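Local coordinates for putative glucoamylase (Bacteroides caccae ATCC 43185, PDB 4QT9), which probably hydrolyses glycosidic bonds as a glucoamylase-like enzyme built on an alpha/alpha toroid, although its substrate is not established, at residues 310-315 with 355-360; 314-319 with 337-342; 291-296 with 349-354; 374-379 with 388-393. All coordinates share one frame; numbering follows the deposited sequence.

Contact 1. Residues 310-315 with 355-360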
# COMPACT_ATOMS: atom_id res chain seq x y z
N GLY A 310 8.14 -17.39 -15.72
CA GLY A 310 9.26 -18.22 -15.28
C GLY A 310 10.02 -17.67 -14.09
O GLY A 310 9.56 -16.71 -13.48
N PRO A 311 11.21 -18.24 -13.73
CA PRO A 311 11.94 -17.73 -12.54
C PRO A 311 12.45 -16.30 -12.68
O PRO A 311 12.64 -15.64 -11.67
CB PRO A 311 13.11 -18.71 -12.39
CG PRO A 311 12.77 -19.89 -13.27
CD PRO A 311 11.89 -19.39 -14.35
N ASP A 312 12.65 -15.82 -13.92
CA ASP A 312 13.09 -14.44 -14.17
C ASP A 312 11.90 -13.50 -14.36
O ASP A 312 12.10 -12.29 -14.43
CB ASP A 312 14.00 -14.39 -15.41
CG ASP A 312 15.26 -15.23 -15.33
OD1 ASP A 312 16.15 -14.91 -14.50
OD2 ASP A 312 15.38 -16.21 -16.12
N CYS A 313 10.68 -14.03 -14.51
CA CYS A 313 9.52 -13.19 -14.77
C CYS A 313 8.28 -13.77 -14.09
O CYS A 313 7.66 -14.72 -14.60
CB CYS A 313 9.32 -13.00 -16.27
SG CYS A 313 8.05 -11.78 -16.69
N TRP A 314 7.94 -13.22 -12.92
CA TRP A 314 6.79 -13.67 -12.15
C TRP A 314 6.22 -12.51 -11.34
O TRP A 314 6.89 -11.49 -11.19
CB TRP A 314 7.17 -14.85 -11.19
CG TRP A 314 8.29 -14.55 -10.23
CD1 TRP A 314 9.62 -14.80 -10.43
CD2 TRP A 314 8.18 -13.99 -8.91
NE1 TRP A 314 10.35 -14.42 -9.32
CE2 TRP A 314 9.49 -13.92 -8.37
CE3 TRP A 314 7.10 -13.56 -8.12
CZ2 TRP A 314 9.74 -13.42 -7.09
CZ3 TRP A 314 7.35 -13.05 -6.85
CH2 TRP A 314 8.66 -12.97 -6.35
N GLY A 315 5.03 -12.68 -10.81
CA GLY A 315 4.43 -11.65 -9.97
C GLY A 315 3.02 -11.30 -10.39
O GLY A 315 2.82 -10.53 -11.33
N SER A 355 13.41 -11.50 -6.16
CA SER A 355 12.88 -10.21 -6.57
C SER A 355 13.88 -9.44 -7.40
O SER A 355 13.47 -8.76 -8.34
CB SER A 355 12.45 -9.39 -5.36
OG SER A 355 11.39 -10.03 -4.68
N LEU A 356 15.18 -9.52 -7.05
CA LEU A 356 16.22 -8.81 -7.81
C LEU A 356 16.38 -9.45 -9.20
O LEU A 356 16.74 -8.76 -10.15
CB LEU A 356 17.54 -8.78 -7.04
CG LEU A 356 17.67 -7.66 -6.02
CD1 LEU A 356 18.80 -7.91 -5.06
CD2 LEU A 356 17.88 -6.32 -6.70
N GLN A 357 16.06 -10.76 -9.31
CA GLN A 357 16.10 -11.53 -10.55
C GLN A 357 15.09 -10.97 -11.53
O GLN A 357 15.40 -10.75 -12.70
CB GLN A 357 15.78 -13.00 -10.25
CG GLN A 357 16.66 -13.97 -10.98
CD GLN A 357 16.24 -15.39 -10.74
OE1 GLN A 357 15.99 -15.81 -9.59
NE2 GLN A 357 16.17 -16.18 -11.82
N VAL A 358 13.87 -10.70 -11.04
CA VAL A 358 12.80 -10.15 -11.86
C VAL A 358 13.12 -8.69 -12.18
O VAL A 358 12.96 -8.28 -13.34
CB VAL A 358 11.44 -10.33 -11.15
CG1 VAL A 358 10.31 -9.63 -11.90
CG2 VAL A 358 11.13 -11.81 -11.00
N MSE A 359 13.66 -7.93 -11.19
CA MSE A 359 14.01 -6.52 -11.39
C MSE A 359 15.05 -6.37 -12.51
O MSE A 359 14.89 -5.52 -13.38
CB MSE A 359 14.53 -5.89 -10.11
CG MSE A 359 14.61 -4.36 -10.20
SE MSE A 359 15.50 -3.59 -8.65
CE MSE A 359 14.44 -4.30 -7.25
N ARG A 360 16.10 -7.21 -12.48
CA ARG A 360 17.19 -7.25 -13.47
C ARG A 360 16.64 -7.60 -14.88
O ARG A 360 17.00 -6.93 -15.87
CB ARG A 360 18.26 -8.27 -12.99
CG ARG A 360 19.30 -8.76 -14.01
CD ARG A 360 20.55 -7.91 -14.05
NE ARG A 360 21.18 -7.75 -12.74
CZ ARG A 360 21.84 -6.66 -12.36
NH1 ARG A 360 21.97 -5.64 -13.20
NH2 ARG A 360 22.38 -6.60 -11.15
O HOH W 1 13.11 -15.92 -9.21
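Val358 presses its CG2 methyl onto the indole of Trp314, over the face of the five-membered ring, 3.5 Å from the ring centroid and 28° off its normal. The valine torsion explains the fit: CG1 lies anti to the backbone N (chi1 174°), which leaves CG2 anti to the carbonyl carbon and aimed at the pyrrole half of the ring. Beside this tight patch the backbone closes in as well, Val358 CA meeting Asp312 O at 3.4 Å in a CA-H...O contact. The loop that comes so near the helix is a type I beta turn from Gly310 to Cys313, lying between helix 284-301 and strand 318-321 of the alpha/alpha toroid and resting on helix 352-364. Toward the more exposed side the packing gives way to polar groups. Gln357 NE2 donates to Asp312 OD1 at 3.0 Å, the oxygen staying near the amide plane while the N-H arrives 60° out of the carboxylate plane. The other amide atom, Gln357 OE1, receives a hydrogen bond from a water that also accepts from Trp314 NE1 (3.1 Å). An alanine in place of Gln357 would probably leave Asp312 OD1 without this donor and the bridging water with one acceptor fewer. Pro311 borders the amide more loosely, its CB 4.0 Å from Gln357 NE2.

Contact 2. Residues 314-319 with 337-342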
# COMPACT_ATOMS: atom_id res chain seq x y z
N TRP A 314 7.94 -13.22 -12.92
CA TRP A 314 6.79 -13.67 -12.15
C TRP A 314 6.22 -12.51 -11.34
O TRP A 314 6.89 -11.49 -11.19
CB TRP A 314 7.17 -14.85 -11.19
CG TRP A 314 8.29 -14.55 -10.23
CD1 TRP A 314 9.62 -14.80 -10.43
CD2 TRP A 314 8.18 -13.99 -8.91
NE1 TRP A 314 10.35 -14.42 -9.32
CE2 TRP A 314 9.49 -13.92 -8.37
CE3 TRP A 314 7.10 -13.56 -8.12
CZ2 TRP A 314 9.74 -13.42 -7.09
CZ3 TRP A 314 7.35 -13.05 -6.85
CH2 TRP A 314 8.66 -12.97 -6.35
N GLY A 315 5.03 -12.68 -10.81
CA GLY A 315 4.43 -11.65 -9.97
C GLY A 315 3.02 -11.30 -10.39
O GLY A 315 2.82 -10.53 -11.33
N LEU A 316 2.04 -11.91 -9.69
CA LEU A 316 0.61 -11.72 -9.96
C LEU A 316 -0.07 -10.95 -8.83
O LEU A 316 -0.11 -11.40 -7.68
CB LEU A 316 -0.12 -13.05 -10.18
CG LEU A 316 0.39 -13.92 -11.32
CD1 LEU A 316 -0.36 -15.23 -11.36
CD2 LEU A 316 0.30 -13.22 -12.62
N THR A 317 -0.66 -9.81 -9.21
CA THR A 317 -1.39 -8.95 -8.29
C THR A 317 -2.43 -8.14 -9.04
O THR A 317 -2.38 -8.07 -10.28
CB THR A 317 -0.42 -8.05 -7.52
OG1 THR A 317 -1.10 -7.63 -6.35
CG2 THR A 317 0.05 -6.84 -8.36
N ALA A 318 -3.31 -7.45 -8.30
CA ALA A 318 -4.31 -6.54 -8.86
C ALA A 318 -3.61 -5.39 -9.63
O ALA A 318 -2.63 -4.83 -9.14
CB ALA A 318 -5.18 -5.99 -7.74
N SER A 319 -4.06 -5.11 -10.87
CA SER A 319 -3.49 -4.07 -11.73
C SER A 319 -4.29 -3.94 -13.01
O SER A 319 -5.20 -4.74 -13.25
CB SER A 319 -2.03 -4.40 -12.09
OG SER A 319 -1.93 -5.58 -12.87
N GLY A 337 -2.40 -13.83 -17.85
CA GLY A 337 -1.18 -13.69 -18.65
C GLY A 337 -0.50 -12.36 -18.44
O GLY A 337 0.37 -11.96 -19.21
N VAL A 338 -0.88 -11.69 -17.37
CA VAL A 338 -0.41 -10.35 -17.06
C VAL A 338 0.53 -10.37 -15.85
O VAL A 338 0.16 -10.86 -14.78
CB VAL A 338 -1.60 -9.39 -16.83
CG1 VAL A 338 -1.14 -8.05 -16.33
CG2 VAL A 338 -2.45 -9.25 -18.10
N ILE A 339 1.75 -9.83 -16.05
CA ILE A 339 2.76 -9.68 -14.99
C ILE A 339 2.68 -8.23 -14.56
O ILE A 339 2.54 -7.37 -15.42
CB ILE A 339 4.20 -10.10 -15.45
CG1 ILE A 339 4.31 -11.62 -15.80
CG2 ILE A 339 5.30 -9.67 -14.46
CD1 ILE A 339 4.01 -12.69 -14.62
N SER A 340 2.70 -7.96 -13.25
CA SER A 340 2.69 -6.63 -12.67
C SER A 340 3.99 -6.46 -11.90
O SER A 340 4.17 -7.16 -10.90
CB SER A 340 1.47 -6.43 -11.78
OG SER A 340 0.29 -6.86 -12.43
N PRO A 341 4.94 -5.60 -12.38
CA PRO A 341 6.25 -5.45 -11.68
C PRO A 341 6.16 -5.16 -10.18
O PRO A 341 7.02 -5.63 -9.43
CB PRO A 341 6.89 -4.27 -12.43
CG PRO A 341 6.33 -4.35 -13.81
CD PRO A 341 4.89 -4.76 -13.60
N THR A 342 5.09 -4.49 -9.71
CA THR A 342 4.94 -4.21 -8.28
C THR A 342 4.90 -5.49 -7.43
O THR A 342 5.40 -5.47 -6.31
CB THR A 342 3.71 -3.34 -8.00
OG1 THR A 342 3.84 -2.74 -6.72
CG2 THR A 342 2.36 -4.11 -8.13
O HOH W 2 6.25 -8.90 -10.62
O HOH W 3 -0.29 -9.51 -12.42
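Gly315 and Ser340 join two backbones that run at 87° to each other end to end, by a hydrogen bond from Ser340 N to Gly315 O of 3.2 Å that is nearly straight (176° at the hydrogen). The contact ties the loop entering the beta hairpin 318-321/324-327 to the loop leading into helix 341-345, in a buried part of the toroid. Gly315 has backbone angles at which a CB would collide with the carbonyl O of Trp314, reason enough for glycine, and such a CB would also stand 3.5 Å from Ser340 O. Ile339 lies alongside this glycine: its CD1 reaches to 3.8 Å from Trp314 CA, and the same CD1 methyl meets Leu316 CD2 at 4.2 Å. An alanine in place of Ile339 would probably open a gap beside Trp314 CA and Leu316 CD2, where CD1 now packs. Thr317 turns OG1 anti to its backbone N (chi1 -159°), where Phe262 N binds it, and presents CG2 to the methyl CG2 of Thr342, 3.6 Å away, the two side chains crossing at about a right angle. Two waters complete the polar part, one donating to both Trp314 O and Ser340 O, the other accepting from Thr317 N and probably donating to Val338 O. This second water also bonds to Ser340 OG, so that hydroxyl has two partners, the other being Ser319 OG at 2.6 Å, a short hydroxyl pair in which either oxygen could be the donor.

Contact 3. Residues 291-296 with 349-354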
# COMPACT_ATOMS: atom_id res chain seq x y z
N LEU A 291 3.68 -16.53 1.00
CA LEU A 291 2.68 -16.04 0.04
C LEU A 291 3.39 -15.56 -1.25
O LEU A 291 2.88 -15.77 -2.35
CB LEU A 291 1.79 -14.95 0.65
CG LEU A 291 0.62 -14.49 -0.20
CD1 LEU A 291 -0.39 -15.63 -0.47
CD2 LEU A 291 -0.08 -13.30 0.44
N THR A 292 4.60 -14.99 -1.11
CA THR A 292 5.45 -14.58 -2.23
C THR A 292 5.90 -15.83 -2.97
O THR A 292 5.83 -15.88 -4.21
CB THR A 292 6.67 -13.72 -1.75
OG1 THR A 292 6.21 -12.59 -1.03
CG2 THR A 292 7.53 -13.23 -2.90
N LEU A 293 6.32 -16.86 -2.21
CA LEU A 293 6.84 -18.07 -2.81
C LEU A 293 5.75 -18.85 -3.56
O LEU A 293 6.04 -19.40 -4.62
CB LEU A 293 7.58 -18.94 -1.82
CG LEU A 293 8.88 -18.31 -1.31
CD1 LEU A 293 9.45 -19.12 -0.16
CD2 LEU A 293 9.90 -18.16 -2.41
N VAL A 294 4.50 -18.80 -3.05
CA VAL A 294 3.33 -19.41 -3.70
C VAL A 294 3.11 -18.72 -5.07
O VAL A 294 2.90 -19.39 -6.07
CB VAL A 294 2.06 -19.33 -2.81
CG1 VAL A 294 0.78 -19.50 -3.63
CG2 VAL A 294 2.12 -20.35 -1.69
N ASN A 295 3.17 -17.39 -5.09
CA ASN A 295 2.98 -16.55 -6.27
C ASN A 295 3.98 -16.91 -7.35
O ASN A 295 3.59 -17.15 -8.49
CB ASN A 295 3.12 -15.06 -5.88
CG ASN A 295 2.42 -14.15 -6.84
OD1 ASN A 295 2.92 -13.87 -7.93
ND2 ASN A 295 1.20 -13.76 -6.49
N ARG A 296 5.27 -16.98 -6.98
CA ARG A 296 6.40 -17.32 -7.83
C ARG A 296 6.27 -18.78 -8.34
O ARG A 296 6.44 -19.02 -9.53
CB ARG A 296 7.71 -17.11 -7.04
CG ARG A 296 8.97 -17.52 -7.81
CD ARG A 296 10.20 -17.43 -6.94
NE ARG A 296 11.40 -17.89 -7.63
CZ ARG A 296 11.84 -19.14 -7.60
NH1 ARG A 296 11.18 -20.06 -6.92
NH2 ARG A 296 12.93 -19.48 -8.26
N VAL A 349 11.84 -7.37 0.21
CA VAL A 349 12.11 -7.50 1.66
C VAL A 349 11.98 -8.98 2.14
O VAL A 349 12.61 -9.37 3.12
CB VAL A 349 11.21 -6.57 2.51
CG1 VAL A 349 11.50 -5.10 2.21
CG2 VAL A 349 9.72 -6.89 2.34
N TYR A 350 11.16 -9.79 1.43
CA TYR A 350 10.91 -11.21 1.74
C TYR A 350 11.78 -12.18 0.94
O TYR A 350 12.26 -13.16 1.51
CB TYR A 350 9.44 -11.58 1.45
CG TYR A 350 8.45 -10.71 2.17
CD1 TYR A 350 8.42 -10.67 3.56
CD2 TYR A 350 7.53 -9.94 1.47
CE1 TYR A 350 7.54 -9.84 4.25
CE2 TYR A 350 6.62 -9.12 2.15
CZ TYR A 350 6.63 -9.08 3.53
OH TYR A 350 5.72 -8.32 4.22
N THR A 351 11.89 -11.95 -0.39
CA THR A 351 12.64 -12.81 -1.32
C THR A 351 13.65 -11.92 -2.09
O THR A 351 13.42 -11.61 -3.26
CB THR A 351 11.67 -13.55 -2.26
OG1 THR A 351 10.86 -12.58 -2.93
CG2 THR A 351 10.76 -14.53 -1.50
N PRO A 352 14.75 -11.47 -1.42
CA PRO A 352 15.67 -10.52 -2.08
C PRO A 352 16.24 -11.00 -3.42
O PRO A 352 16.18 -10.25 -4.39
CB PRO A 352 16.77 -10.32 -1.03
CG PRO A 352 16.11 -10.60 0.27
CD PRO A 352 15.15 -11.71 -0.01
N GLU A 353 16.76 -12.24 -3.49
CA GLU A 353 17.37 -12.78 -4.71
C GLU A 353 16.35 -12.98 -5.83
O GLU A 353 16.61 -12.55 -6.96
CB GLU A 353 18.13 -14.09 -4.44
CG GLU A 353 19.40 -13.93 -3.62
CD GLU A 353 20.45 -12.94 -4.11
OE1 GLU A 353 20.80 -12.98 -5.32
OE2 GLU A 353 20.93 -12.13 -3.29
N TYR A 354 15.18 -13.58 -5.54
CA TYR A 354 14.16 -13.80 -6.56
C TYR A 354 13.60 -12.48 -7.06
O TYR A 354 13.37 -12.34 -8.26
CB TYR A 354 13.03 -14.70 -6.05
CG TYR A 354 13.45 -16.10 -5.64
CD1 TYR A 354 14.50 -16.75 -6.28
CD2 TYR A 354 12.76 -16.78 -4.65
CE1 TYR A 354 14.86 -18.05 -5.92
CE2 TYR A 354 13.11 -18.08 -4.29
CZ TYR A 354 14.16 -18.71 -4.93
OH TYR A 354 14.46 -19.99 -4.56
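Helix 284-301 and the start of helix 352-364 pack together here in this alpha/alpha toroid protein, and a cation-pi stack between Arg296 and Tyr354 carries the outer part of the contact. The guanidinium lies flat on the phenol ring, with planes 12° apart; Arg296 CZ sits 3.5 Å from the ring centroid and only 9° off the normal, so the charge is placed almost centrally over the face. The extended arginine chain carries the group to the ring, and a turn about the CD-NE bond lays it flat: CG is anti to the backbone N (chi1 177°), and the stem stays straight through to NE, which comes within 3.4 Å of Tyr354 CG. Such a placement would be expected to favour the positive charge through the pi electrons of the ring. Leu293 meets the same ring differently, at its edge, with CD2 near the ring plane and 3.7 Å from Tyr354 CE2. That methyl also touches Thr351 CG2 at 3.8 Å, the two side chains running antiparallel alongside one another, and thus links the aromatic patch to a more buried threonine pair. Thr351 occupies the N-cap position of helix 352-364, although its hydroxyl makes no capping bond. Thr292 binds Met288 O and Ser347 OG through its hydroxyl, while the Tyr350 side chain crosses it at about a right angle, Tyr350 CD2 being 3.9 Å from Thr292 OG1. The other branch of Thr292 faces Thr351 tip to tip, and there Thr292 CG2 lies 3.4 Å from Thr351 OG1.

Contact 4. Residues 374-379 with 388-393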
# COMPACT_ATOMS: atom_id res chain seq x y z
N GLY A 374 9.52 4.86 -13.73
CA GLY A 374 9.82 3.49 -13.36
C GLY A 374 9.07 2.47 -14.21
O GLY A 374 8.61 2.78 -15.32
N PHE A 375 8.95 1.25 -13.69
CA PHE A 375 8.24 0.19 -14.39
C PHE A 375 6.78 0.52 -14.56
O PHE A 375 6.14 0.99 -13.63
CB PHE A 375 8.38 -1.15 -13.64
CG PHE A 375 9.80 -1.66 -13.62
CD1 PHE A 375 10.38 -2.20 -14.76
CD2 PHE A 375 10.59 -1.52 -12.48
CE1 PHE A 375 11.71 -2.59 -14.77
CE2 PHE A 375 11.90 -1.98 -12.47
CZ PHE A 375 12.45 -2.53 -13.61
N TYR A 376 6.27 0.26 -15.76
CA TYR A 376 4.86 0.44 -16.08
C TYR A 376 4.03 -0.57 -15.27
O TYR A 376 4.59 -1.52 -14.69
CB TYR A 376 4.61 0.31 -17.58
CG TYR A 376 5.22 1.45 -18.36
CD1 TYR A 376 4.86 2.78 -18.11
CD2 TYR A 376 6.08 1.21 -19.44
CE1 TYR A 376 5.38 3.83 -18.86
CE2 TYR A 376 6.61 2.26 -20.19
CZ TYR A 376 6.25 3.56 -19.91
OH TYR A 376 6.76 4.59 -20.65
N ASP A 377 2.73 -0.31 -15.15
CA ASP A 377 1.82 -1.07 -14.25
C ASP A 377 1.75 -2.60 -14.49
O ASP A 377 1.80 -3.39 -13.54
CB ASP A 377 0.41 -0.52 -14.38
CG ASP A 377 -0.40 -0.92 -13.19
OD1 ASP A 377 0.08 -0.71 -12.06
OD2 ASP A 377 -1.49 -1.50 -13.39
N ALA A 378 1.50 -2.98 -15.73
CA ALA A 378 1.33 -4.37 -16.06
C ALA A 378 1.66 -4.57 -17.51
O ALA A 378 1.79 -3.58 -18.22
CB ALA A 378 -0.10 -4.79 -15.78
N PHE A 379 1.86 -5.83 -17.94
CA PHE A 379 2.15 -6.15 -19.34
C PHE A 379 1.85 -7.61 -19.60
O PHE A 379 1.92 -8.44 -18.70
CB PHE A 379 3.62 -5.79 -19.73
CG PHE A 379 4.67 -6.64 -19.05
CD1 PHE A 379 5.10 -7.84 -19.62
CD2 PHE A 379 5.23 -6.25 -17.84
CE1 PHE A 379 6.04 -8.63 -18.97
CE2 PHE A 379 6.19 -7.04 -17.21
CZ PHE A 379 6.58 -8.23 -17.78
N GLN A 388 1.75 2.14 -21.44
CA GLN A 388 2.65 3.11 -20.87
C GLN A 388 1.85 3.87 -19.81
O GLN A 388 1.55 5.06 -19.95
CB GLN A 388 3.25 3.99 -21.97
CG GLN A 388 3.93 3.14 -23.05
CD GLN A 388 4.91 3.92 -23.87
OE1 GLN A 388 4.71 5.11 -24.17
NE2 GLN A 388 5.97 3.24 -24.32
N ARG A 389 1.42 3.11 -18.76
CA ARG A 389 0.54 3.61 -17.70
C ARG A 389 1.03 3.20 -16.35
O ARG A 389 1.67 2.15 -16.18
CB ARG A 389 -0.91 3.10 -17.92
CG ARG A 389 -1.54 3.68 -19.21
CD ARG A 389 -2.83 3.02 -19.63
NE ARG A 389 -3.45 3.80 -20.70
CZ ARG A 389 -4.72 3.69 -21.09
NH1 ARG A 389 -5.52 2.80 -20.52
NH2 ARG A 389 -5.19 4.47 -22.05
N TYR A 390 0.77 4.07 -15.38
CA TYR A 390 1.10 3.88 -13.97
C TYR A 390 -0.09 4.04 -13.08
O TYR A 390 -1.03 4.76 -13.43
CB TYR A 390 2.12 4.92 -13.52
CG TYR A 390 3.42 4.90 -14.29
CD1 TYR A 390 4.42 3.98 -13.98
CD2 TYR A 390 3.68 5.84 -15.28
CE1 TYR A 390 5.64 3.99 -14.65
CE2 TYR A 390 4.90 5.85 -15.96
CZ TYR A 390 5.88 4.93 -15.63
OH TYR A 390 7.10 4.96 -16.25
N LEU A 391 -0.03 3.40 -11.89
CA LEU A 391 -0.99 3.56 -10.80
C LEU A 391 -0.21 3.85 -9.55
O LEU A 391 0.74 3.11 -9.25
CB LEU A 391 -1.88 2.30 -10.58
CG LEU A 391 -2.84 1.92 -11.69
CD1 LEU A 391 -3.42 0.55 -11.40
CD2 LEU A 391 -3.96 2.95 -11.82
N ALA A 392 -0.61 4.88 -8.79
CA ALA A 392 0.01 5.24 -7.51
C ALA A 392 0.17 4.04 -6.57
O ALA A 392 1.24 3.86 -6.00
CB ALA A 392 -0.80 6.34 -6.80
N ILE A 393 -0.88 3.21 -6.42
CA ILE A 393 -0.87 2.04 -5.50
C ILE A 393 0.09 0.92 -5.97
O ILE A 393 0.41 0.04 -5.18
CB ILE A 393 -2.30 1.47 -5.21
CG1 ILE A 393 -3.03 0.96 -6.47
CG2 ILE A 393 -3.16 2.49 -4.41
CD1 ILE A 393 -4.41 0.29 -6.17
O HOH W 4 1.65 1.37 -12.01
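Tyr376 and Tyr390 meet obliquely, with planes at 40° and centroids 4.9 Å apart, so that Tyr376 CD1 lies over the face of the Tyr390 ring, toward its rim, 3.4 Å from Tyr390 CZ. The Tyr376 ring in turn lies against the backbone of Gln388, whose CA stands over one face at 3.6 Å from the centroid, 17° off the normal. Gln388 runs beside this ring in the same direction, its amide plane tilted 23° from it. At the tip of Tyr390, OH donates to Gly374 O (2.8 Å), a bond tilted out of the carbonyl plane, and Phe373 N bonds to the same hydroxyl. Asp377 N bonds to Arg389 O at 2.9 Å, and the CB of Asp377, directed toward 388-393, sets the carboxylate across Leu391, with OD2 3.4 Å from Leu391 CD1. OD2 is also held by Tyr320 N, while a water accepts from Leu391 N and probably donates to OD1, which also lies near Asp394 OD2. The contact thus joins the small antiparallel pair 370-371/374-375 to strand 389-391, which pairs with strand 50-52 and runs through Leu391 at the N-cap into helix 392-406 of the alpha/alpha toroid.

Contacts 2 and 4 are buried, whereas contacts 1 and 3 are only partly so, and their chemistry differs. Contact 2 relies on backbone and hydroxyl bonds with waters between loops, contact 4 on tyrosine rings and backbone carbonyls; the outer pair adds an amide-carboxylate bond in contact 1 and a stacked cation in contact 3. Contacts 1 and 3 both use helix 352-364, and Trp314 connects them, touching Val358 of one and Thr292 and Arg296 of the other. Contacts 1 and 2 share Trp314 and Gly315. Contact 4 abuts contact 2, where Ser319 CB packs on Asp377 OD2, but stays about 11 Å from contact 3 at the nearest atoms.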